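Local coordinates for peroxide stress regulator PerR, FUR family (Streptococcus pyogenes, PDB 4LMY), which regulates transcription of the peroxide stress response as a zinc-containing, DNA-binding regulator of the FUR family, at the interface of chains A and B. Numbering follows the deposited sequence. Chains: chain A/B, Peroxide stress regulator PerR, FUR family.

Contact 1: the interface of chains A and B. Residues chain A 133-137; chain B 105, 139-142.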
ATOM      1  N   VAL A 133       0.998   9.935 -10.572  1.00 21.38           N
ATOM      2  CA  VAL A 133       1.838   8.839 -10.095  1.00 22.36           C
ATOM      3  C   VAL A 133       2.244   7.897 -11.226  1.00 25.27           C
ATOM      4  O   VAL A 133       1.406   7.452 -12.009  1.00 30.14           O
ATOM      5  CB  VAL A 133       1.134   8.045  -8.980  1.00 24.08           C
ATOM      6  CG1 VAL A 133       1.988   6.855  -8.538  1.00 24.72           C
ATOM      7  CG2 VAL A 133       0.802   8.966  -7.804  1.00 24.26           C
ATOM      8  N   THR A 134       3.539   7.601 -11.303  1.00 23.39           N
ATOM      9  CA  THR A 134       4.078   6.771 -12.373  1.00 28.40           C
ATOM     10  C   THR A 134       4.450   5.373 -11.886  1.00 29.81           C
ATOM     11  O   THR A 134       4.261   4.388 -12.601  1.00 29.01           O
ATOM     12  CB  THR A 134       5.322   7.419 -13.012  1.00 27.96           C
ATOM     13  OG1 THR A 134       6.278   7.729 -11.990  1.00 29.42           O
ATOM     14  CG2 THR A 134       4.944   8.696 -13.753  1.00 32.20           C
ATOM     15  N   ARG A 135       4.986   5.290 -10.671  1.00 25.22           N
ATOM     16  CA  ARG A 135       5.432   4.015 -10.121  1.00 24.28           C
ATOM     17  C   ARG A 135       5.651   4.111  -8.621  1.00 27.36           C
ATOM     18  O   ARG A 135       5.990   5.172  -8.095  1.00 26.46           O
ATOM     19  CB  ARG A 135       6.732   3.571 -10.792  1.00 29.62           C
ATOM     20  CG  ARG A 135       7.890   4.536 -10.583  1.00 26.54           C
ATOM     21  CD  ARG A 135       9.074   4.203 -11.477  1.00 32.39           C
ATOM     22  NE  ARG A 135      10.105   5.235 -11.412  1.00 33.26           N
ATOM     23  CZ  ARG A 135      11.190   5.161 -10.647  1.00 35.81           C
ATOM     24  NH1 ARG A 135      11.395   4.096  -9.885  1.00 42.07           N
ATOM     25  NH2 ARG A 135      12.073   6.150 -10.649  1.00 36.23           N
ATOM     26  N   ILE A 136       5.439   2.996  -7.930  1.00 25.04           N
ATOM     27  CA  ILE A 136       5.759   2.897  -6.515  1.00 27.59           C
ATOM     28  C   ILE A 136       6.425   1.552  -6.248  1.00 28.80           C
ATOM     29  O   ILE A 136       5.751   0.581  -5.898  1.00 32.03           O
ATOM     30  CB  ILE A 136       4.509   3.013  -5.621  1.00 25.75           C
ATOM     31  CG1 ILE A 136       3.654   4.219  -6.014  1.00 28.58           C
ATOM     32  CG2 ILE A 136       4.911   3.112  -4.164  1.00 29.13           C
ATOM     33  CD1 ILE A 136       2.451   4.421  -5.131  1.00 36.29           C
ATOM     34  N   PRO A 137       7.753   1.485  -6.432  1.00 30.36           N
ATOM     35  CA  PRO A 137       8.467   0.234  -6.163  1.00 31.11           C
ATOM     36  C   PRO A 137       8.390  -0.107  -4.681  1.00 31.99           C
ATOM     37  O   PRO A 137       8.602   0.759  -3.833  1.00 35.43           O
ATOM     38  CB  PRO A 137       9.908   0.555  -6.577  1.00 35.02           C
ATOM     39  CG  PRO A 137      10.008   2.039  -6.501  1.00 43.17           C
ATOM     40  CD  PRO A 137       8.656   2.557  -6.884  1.00 33.43           C
TER
ATOM     41  N   GLU B 105       9.802  12.670 -11.064  1.00 20.81           N
ATOM     42  CA  GLU B 105      10.772  12.020 -11.934  1.00 24.69           C
ATOM     43  C   GLU B 105      11.554  13.034 -12.761  1.00 25.01           C
ATOM     44  O   GLU B 105      12.701  12.790 -13.132  1.00 28.75           O
ATOM     45  CB  GLU B 105      10.061  11.046 -12.874  1.00 26.59           C
ATOM     46  CG  GLU B 105       9.178  10.027 -12.178  1.00 27.27           C
ATOM     47  CD  GLU B 105       9.786   8.642 -12.166  1.00 33.18           C
ATOM     48  OE1 GLU B 105       9.025   7.663 -12.306  1.00 33.56           O
ATOM     49  OE2 GLU B 105      11.020   8.532 -12.014  1.00 35.88           O
ATOM     50  N   ILE B 139       8.648   4.536  -1.420  1.00 25.83           N
ATOM     51  CA  ILE B 139       8.746   5.867  -2.009  1.00 24.14           C
ATOM     52  C   ILE B 139       7.958   5.869  -3.308  1.00 30.34           C
ATOM     53  O   ILE B 139       8.122   4.977  -4.139  1.00 29.43           O
ATOM     54  CB  ILE B 139      10.201   6.255  -2.317  1.00 29.57           C
ATOM     55  CG1 ILE B 139      11.053   6.211  -1.048  1.00 32.51           C
ATOM     56  CG2 ILE B 139      10.265   7.638  -2.959  1.00 29.84           C
ATOM     57  CD1 ILE B 139      12.492   6.607  -1.274  1.00 34.57           C
ATOM     58  N   ALA B 140       7.096   6.865  -3.482  1.00 22.47           N
ATOM     59  CA  ALA B 140       6.329   6.975  -4.715  1.00 21.32           C
ATOM     60  C   ALA B 140       7.025   7.911  -5.690  1.00 19.63           C
ATOM     61  O   ALA B 140       7.766   8.806  -5.287  1.00 22.92           O
ATOM     62  CB  ALA B 140       4.920   7.465  -4.425  1.00 19.00           C
ATOM     63  N   TYR B 141       6.796   7.684  -6.978  1.00 23.53           N
ATOM     64  CA  TYR B 141       7.336   8.551  -8.013  1.00 20.20           C
ATOM     65  C   TYR B 141       6.211   9.045  -8.906  1.00 22.73           C
ATOM     66  O   TYR B 141       5.195   8.372  -9.068  1.00 23.32           O
ATOM     67  CB  TYR B 141       8.396   7.815  -8.832  1.00 22.30           C
ATOM     68  CG  TYR B 141       9.611   7.441  -8.022  1.00 23.19           C
ATOM     69  CD1 TYR B 141      10.701   8.297  -7.933  1.00 28.86           C
ATOM     70  CD2 TYR B 141       9.668   6.234  -7.338  1.00 23.79           C
ATOM     71  CE1 TYR B 141      11.815   7.960  -7.185  1.00 33.49           C
ATOM     72  CE2 TYR B 141      10.776   5.890  -6.588  1.00 29.05           C
ATOM     73  CZ  TYR B 141      11.847   6.755  -6.517  1.00 31.29           C
ATOM     74  OH  TYR B 141      12.951   6.412  -5.770  1.00 37.82           O
ATOM     75  N   GLY B 142       6.387  10.231  -9.471  1.00 18.51           N
ATOM     76  CA  GLY B 142       5.361  10.803 -10.313  1.00 20.34           C
ATOM     77  C   GLY B 142       5.803  12.087 -10.975  1.00 18.40           C
ATOM     78  O   GLY B 142       6.979  12.429 -10.957  1.00 21.02           O
TER
HETATM   79  O   HOH W   1       9.535   3.050  -3.582  1.00 34.25           O
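A:Arg135 lies flat on the ring of B:Tyr141 and at the same time grips B:Glu105, at the place where the C-terminal dimerisation domains of this FUR-family regulator join edge to edge. Strand 132-135 of chain A runs antiparallel to strand 140-143 of chain B. The backbone bonds that register them include A:Thr134 N to B:Tyr141 O, 2.9 Å, and B:Tyr141 N to A:Arg135 O.

The tight part is the cluster around the carboxylate of B:Glu105, which lies in the CXXC motif between the zinc ligands B:Cys104 and B:Cys107. A:Arg135 sets out with CG between its backbone N and carbonyl carbon (chi1 61°) and runs extended to NE, where a final turn lays the guanidinium over the tyrosine face. The two planes are 6° apart, with NH2 3.8 Å from the ring centroid in a cation-pi contact. The same group meets B:Glu105 side-on: NE bonds OE1 at 2.8 Å, in a salt bridge, and NH2 bonds OE2 at 2.9 Å. Both oxygens are met on their syn side, but the planes are twisted 38° apart. The anti lone pair of OE1 takes the hydroxyl OG1 of A:Thr134, which comes tip to tip at 2.8 Å; this one oxygen therefore accepts from two donors, and the guanidinium and the hydroxyl donor would probably favour the ionised carboxylate.

Toward A:Pro137 the fit is looser, resting on apolar contacts and a water. The proline CD sits 3.8 Å from B:Tyr141 CD2, the two side chains crossing at about a right angle, and A:Ile136 CG1 packs against the methyl of B:Ala140. Here water 1 links A:Pro137 O to both N and O of B:Ile139.

Contact 2: the interface of chains A and B. Residues chain A 3, 112-114; chain B 124, 128-129.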
ATOM      1  N   ILE A   3      -5.550 -16.013  -3.659  1.00 31.92           N
ATOM      2  CA  ILE A   3      -4.134 -15.849  -3.353  1.00 27.96           C
ATOM      3  C   ILE A   3      -3.305 -16.885  -4.117  1.00 30.45           C
ATOM      4  O   ILE A   3      -3.653 -18.065  -4.170  1.00 30.51           O
ATOM      5  CB  ILE A   3      -3.874 -15.931  -1.829  1.00 31.39           C
ATOM      6  CG1 ILE A   3      -4.478 -14.711  -1.130  1.00 38.18           C
ATOM      7  CG2 ILE A   3      -2.386 -16.015  -1.535  1.00 36.24           C
ATOM      8  CD1 ILE A   3      -4.223 -14.664   0.363  1.00 42.33           C
ATOM      9  N   ASP A 112       7.537 -14.099  -1.802  1.00 22.34           N
ATOM     10  CA  ASP A 112       6.666 -13.073  -2.359  1.00 21.61           C
ATOM     11  C   ASP A 112       5.235 -13.264  -1.887  1.00 24.27           C
ATOM     12  O   ASP A 112       4.842 -14.362  -1.488  1.00 24.35           O
ATOM     13  CB  ASP A 112       6.736 -13.039  -3.887  1.00 25.96           C
ATOM     14  CG  ASP A 112       6.317 -14.346  -4.524  1.00 32.49           C
ATOM     15  OD1 ASP A 112       5.095 -14.592  -4.645  1.00 29.35           O
ATOM     16  OD2 ASP A 112       7.210 -15.123  -4.921  1.00 34.30           O
ATOM     17  N   PHE A 113       4.466 -12.183  -1.922  1.00 19.86           N
ATOM     18  CA  PHE A 113       3.063 -12.238  -1.532  1.00 21.24           C
ATOM     19  C   PHE A 113       2.213 -11.406  -2.480  1.00 20.59           C
ATOM     20  O   PHE A 113       2.714 -10.512  -3.161  1.00 22.45           O
ATOM     21  CB  PHE A 113       2.875 -11.766  -0.087  1.00 22.69           C
ATOM     22  CG  PHE A 113       3.150 -10.304   0.120  1.00 26.27           C
ATOM     23  CD1 PHE A 113       2.111  -9.395   0.243  1.00 26.79           C
ATOM     24  CD2 PHE A 113       4.450  -9.838   0.197  1.00 25.40           C
ATOM     25  CE1 PHE A 113       2.368  -8.052   0.434  1.00 33.65           C
ATOM     26  CE2 PHE A 113       4.712  -8.498   0.390  1.00 24.28           C
ATOM     27  CZ  PHE A 113       3.673  -7.605   0.507  1.00 27.35           C
ATOM     28  N   MET A 114       0.923 -11.713  -2.522  1.00 18.27           N
ATOM     29  CA  MET A 114      -0.011 -10.977  -3.363  1.00 23.51           C
ATOM     30  C   MET A 114      -0.539  -9.734  -2.679  1.00 21.13           C
ATOM     31  O   MET A 114      -1.094  -9.799  -1.580  1.00 20.72           O
ATOM     32  CB  MET A 114      -1.189 -11.857  -3.738  1.00 21.22           C
ATOM     33  CG  MET A 114      -2.301 -11.118  -4.471  1.00 24.57           C
ATOM     34  SD  MET A 114      -3.409 -12.342  -5.160  1.00 28.25           S
ATOM     35  CE  MET A 114      -2.178 -13.545  -5.546  1.00 34.99           C
TER
ATOM     36  N   GLU B 124      -0.571  -8.624   5.204  1.00 22.06           N
ATOM     37  CA  GLU B 124      -0.624  -9.600   4.120  1.00 22.32           C
ATOM     38  C   GLU B 124       0.715 -10.290   3.898  1.00 21.15           C
ATOM     39  O   GLU B 124       0.767 -11.499   3.646  1.00 22.54           O
ATOM     40  CB  GLU B 124      -1.104  -8.952   2.821  1.00 25.18           C
ATOM     41  CG  GLU B 124      -2.602  -8.732   2.766  1.00 29.50           C
ATOM     42  CD  GLU B 124      -3.393 -10.023   2.912  1.00 30.51           C
ATOM     43  OE1 GLU B 124      -2.894 -11.096   2.508  1.00 30.22           O
ATOM     44  OE2 GLU B 124      -4.523  -9.961   3.434  1.00 38.23           O
ATOM     45  N   GLN B 128       0.962 -14.437   4.266  1.00 15.13           N
ATOM     46  CA  GLN B 128       1.239 -15.253   3.085  1.00 14.73           C
ATOM     47  C   GLN B 128       2.630 -15.885   3.054  1.00 17.87           C
ATOM     48  O   GLN B 128       2.862 -16.838   2.306  1.00 20.46           O
ATOM     49  CB  GLN B 128       1.020 -14.438   1.808  1.00 16.58           C
ATOM     50  CG  GLN B 128      -0.414 -13.976   1.613  1.00 17.64           C
ATOM     51  CD  GLN B 128      -0.599 -13.196   0.328  1.00 18.16           C
ATOM     52  OE1 GLN B 128      -0.094 -13.582  -0.726  1.00 19.34           O
ATOM     53  NE2 GLN B 128      -1.315 -12.080   0.413  1.00 20.43           N
ATOM     54  N   THR B 129       3.554 -15.356   3.852  1.00 17.91           N
ATOM     55  CA  THR B 129       4.939 -15.824   3.805  1.00 17.82           C
ATOM     56  C   THR B 129       5.424 -16.411   5.126  1.00 19.47           C
ATOM     57  O   THR B 129       6.369 -17.199   5.150  1.00 19.86           O
ATOM     58  CB  THR B 129       5.909 -14.690   3.407  1.00 15.50           C
ATOM     59  OG1 THR B 129       5.971 -13.719   4.460  1.00 17.57           O
ATOM     60  CG2 THR B 129       5.465 -14.022   2.115  1.00 20.94           C
TER
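This is a helix-against-strand part of the FUR-family homodimer interface, in which B:Gln128, near the end of helix 118-129, reads the backbone of A:Met114 in strand 110-115 and so probably helps hold the two dimerisation domains in register. The glutamine starts with CG anti to its carbonyl carbon (chi1 -63°) and continues extended, carrying the amide across to the strand.

There the amide behaves like a strand neighbour, using both of its polar atoms on one residue. Its oxygen OE1 accepts from A:Met114 N at 2.8 Å, a nearly straight bond (169° at the hydrogen), although the donor stands tilted 32° from the plane of the amide carbonyl. Its nitrogen NE2 gives a hydrogen to A:Met114 O at 3.0 Å, arriving in the plane of that carbonyl on a lone pair.

Within chain B, one helical turn back, B:Glu124 supplies the second shell. Its carboxylate oxygen OE1 accepts from NE2 of B:Gln128 at 2.8 Å, on its anti side and close to the amide plane. NE2 thus donates twice, which should fix the flip of the amide and keep OE1 turned toward the backbone N of A:Met114.

Apolar groups pack around this pairing. A:Ile3, from the N-terminal arm, meets the glutamine tip to tip, its CG2 methyl 3.8 Å from the amide carbon CD. A:Phe113 brings CB to 3.8 Å from CB of B:Gln128, while its ring atom CD1 lies more distantly, 4.0 Å from the backbone C of B:Glu124. At the end of the helix the methyl CG2 of B:Thr129 makes a slight contact, 3.7 Å from A:Asp112 O.

The C-alpha centres of contact 1 and contact 2 lie about 22 Å apart, and the two patches share no residue. They draw on neighbouring stretches of one domain: helix 118-129, used by chain B in contact 2, is followed in sequence by strand 132-135, whose chain A copy serves contact 1. Because the dimer is two-fold symmetric, each contact has a twin with the chains exchanged, so every subunit presents both halves of both patches. Joined by strand pairing at one place and a helix on a strand at the other, the subunits are probably restrained against mutual rotation, which would help set the spacing of their DNA-binding domains.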